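PDB 6ATU: elafin from Homo sapiens, which is a skin-derived inhibitor specific for neutrophil and pancreatic elastase, acting through this inhibitor domain, and may prevent elastase-mediated tissue proteolysis. Local coordinates for residues A[31-36]-A[52-57]. Sequence-based numbering, arbitrary orientation.
Sequences PNRCLK and GMACFV
Both polar groups of the Met-53 backbone are bonded by the loop 31-36. The Met-53 amide donates to the side-chain carbonyl of Asn-32, Met-53 N lying 3.1 Å from Asn-32 OD1 with an almost straight N-H...O angle of 177°; the donor lies moderately tilted from the carboxamide plane. Asn-32 CG sits beside its own backbone N (chi1 -55°), which brings OD1 round to the strand. The Met-53 carbonyl accepts twice from Arg-33, whose backbone N and NH1 each lie 3.0 Å from Met-53 O and approach from opposite faces of the carbonyl plane. This oxygen lies at the guanidinium edge, near its plane; the arginine chain runs extended from CG to NE, and the turn about the last torsion (chi4 72°) swings NH1 back to the oxygen. A further bond from NH1 to Cys-51 O helps fix the guanidinium.

Arg-33 CD makes an apolar contact with Ala-54 CB at 4.1 Å. The Met-53 side chain crosses Asn-32 at an angle, and Met-53 CB makes a close van der Waals contact with the backbone oxygen Cys-34 O, at 3.3 Å.

Sulfur packing completes the interface: Cys-34 CB lies 3.9 Å from Cys-55 SG, and Cys-34 SG 3.5 Å from Ala-54 O. Cys-34 is disulfide-bonded to Cys-46 and Cys-55 to Cys-40. The loop is thus joined to strand 53-56 of the two-stranded antiparallel sheet and, by Cys-34, to strand 45-48, within the disulfide-rich centre of the WAP four-disulfide core.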
loop_
_atom_site.group_PDB
_atom_site.type_symbol
_atom_site.label_atom_id
_atom_site.label_comp_id
_atom_site.label_asym_id
_atom_site.label_seq_id
_atom_site.Cartn_x
_atom_site.Cartn_y
_atom_site.Cartn_z
ATOM N N PRO A 31 -1.384 -5.946 9.914
ATOM C CA PRO A 31 -2.631 -5.236 9.755
ATOM C C PRO A 31 -2.632 -4.352 8.527
ATOM O O PRO A 31 -1.678 -3.613 8.297
ATOM C CB PRO A 31 -2.701 -4.380 11.015
ATOM C CG PRO A 31 -1.294 -4.054 11.304
ATOM C CD PRO A 31 -0.499 -5.269 10.873
ATOM N N ASN A 32 -3.703 -4.441 7.750
ATOM C CA ASN A 32 -3.879 -3.639 6.566
ATOM C C ASN A 32 -4.680 -2.403 6.886
ATOM O O ASN A 32 -5.663 -2.462 7.624
ATOM C CB ASN A 32 -4.545 -4.457 5.491
ATOM C CG ASN A 32 -3.782 -5.734 5.193
ATOM O OD1 ASN A 32 -2.546 -5.749 5.165
ATOM N ND2 ASN A 32 -4.512 -6.810 4.982
ATOM N N ARG A 33 -4.168 -1.259 6.432
ATOM C CA ARG A 33 -4.842 0.015 6.579
ATOM C C ARG A 33 -5.705 0.321 5.329
ATOM O O ARG A 33 -6.339 1.364 5.244
ATOM C CB ARG A 33 -3.816 1.108 6.801
ATOM C CG ARG A 33 -2.848 0.834 7.945
ATOM C CD ARG A 33 -1.522 1.592 7.771
ATOM N NE ARG A 33 -0.466 1.112 8.670
ATOM C CZ ARG A 33 0.187 -0.059 8.556
ATOM N NH1 ARG A 33 -0.093 -0.945 7.572
ATOM N NH2 ARG A 33 1.133 -0.363 9.452
ATOM N N CYS A 34 -5.709 -0.599 4.370
ATOM C CA CYS A 34 -6.418 -0.420 3.083
ATOM C C CYS A 34 -6.349 -1.732 2.336
ATOM O O CYS A 34 -5.416 -2.516 2.539
ATOM C CB CYS A 34 -5.761 0.690 2.228
ATOM S SG CYS A 34 -4.043 0.357 1.689
ATOM N N LEU A 35 -7.314 -1.992 1.467
ATOM C CA LEU A 35 -7.278 -3.214 0.651
ATOM C C LEU A 35 -7.219 -2.905 -0.823
ATOM O O LEU A 35 -6.767 -3.751 -1.625
ATOM C CB LEU A 35 -8.483 -4.112 0.947
ATOM C CG LEU A 35 -8.656 -4.536 2.417
ATOM C CD1 LEU A 35 -9.917 -5.376 2.576
ATOM C CD2 LEU A 35 -7.444 -5.287 2.959
ATOM N N LYS A 36 -7.682 -1.709 -1.194
ATOM C CA LYS A 36 -7.656 -1.257 -2.592
ATOM C C LYS A 36 -7.348 0.237 -2.622
ATOM O O LYS A 36 -7.512 0.923 -1.615
ATOM C CB LYS A 36 -9.007 -1.543 -3.265
ATOM C CG LYS A 36 -10.215 -1.280 -2.364
ATOM C CD LYS A 36 -11.546 -1.530 -3.072
ATOM C CE LYS A 36 -12.735 -1.216 -2.157
ATOM N NZ LYS A 36 -13.811 -2.249 -2.248
ATOM N N GLY A 52 2.313 -4.624 6.493
ATOM C CA GLY A 52 0.948 -4.617 5.983
ATOM C C GLY A 52 0.707 -3.572 4.898
ATOM O O GLY A 52 1.549 -2.714 4.652
ATOM N N MET A 53 -0.487 -3.616 4.315
ATOM C CA MET A 53 -0.900 -2.687 3.263
ATOM C C MET A 53 -1.120 -1.275 3.798
ATOM O O MET A 53 -1.529 -1.076 4.933
ATOM C CB MET A 53 -2.174 -3.174 2.576
ATOM C CG MET A 53 -2.123 -4.595 2.018
ATOM S SD MET A 53 -1.261 -4.759 0.455
ATOM C CE MET A 53 -2.337 -3.891 -0.704
ATOM N N ALA A 54 -0.775 -0.291 2.985
ATOM C CA ALA A 54 -0.825 1.106 3.398
ATOM C C ALA A 54 -0.986 2.022 2.204
ATOM O O ALA A 54 -0.839 1.596 1.065
ATOM C CB ALA A 54 0.425 1.469 4.172
ATOM N N CYS A 55 -1.324 3.275 2.476
ATOM C CA CYS A 55 -1.574 4.231 1.436
ATOM C C CYS A 55 -0.282 4.996 1.101
ATOM O O CYS A 55 0.350 5.576 1.981
ATOM C CB CYS A 55 -2.696 5.181 1.868
ATOM S SG CYS A 55 -4.260 4.315 2.101
ATOM N N PHE A 56 0.109 4.962 -0.175
ATOM C CA PHE A 56 1.354 5.593 -0.644
ATOM C C PHE A 56 1.107 6.538 -1.799
ATOM O O PHE A 56 0.406 6.187 -2.752
ATOM C CB PHE A 56 2.306 4.543 -1.140
ATOM C CG PHE A 56 2.984 3.786 -0.062
ATOM C CD1 PHE A 56 4.206 4.214 0.440
ATOM C CD2 PHE A 56 2.446 2.602 0.402
ATOM C CE1 PHE A 56 4.867 3.474 1.401
ATOM C CE2 PHE A 56 3.096 1.853 1.372
ATOM C CZ PHE A 56 4.310 2.287 1.876
ATOM N N VAL A 57 1.749 7.704 -1.743
ATOM C CA VAL A 57 1.929 8.541 -2.915
ATOM C C VAL A 57 2.696 7.757 -3.987
ATOM O O VAL A 57 3.791 7.302 -3.739
ATOM C CB VAL A 57 2.709 9.815 -2.568
ATOM C CG1 VAL A 57 3.037 10.620 -3.826
ATOM C CG2 VAL A 57 1.924 10.669 -1.584
#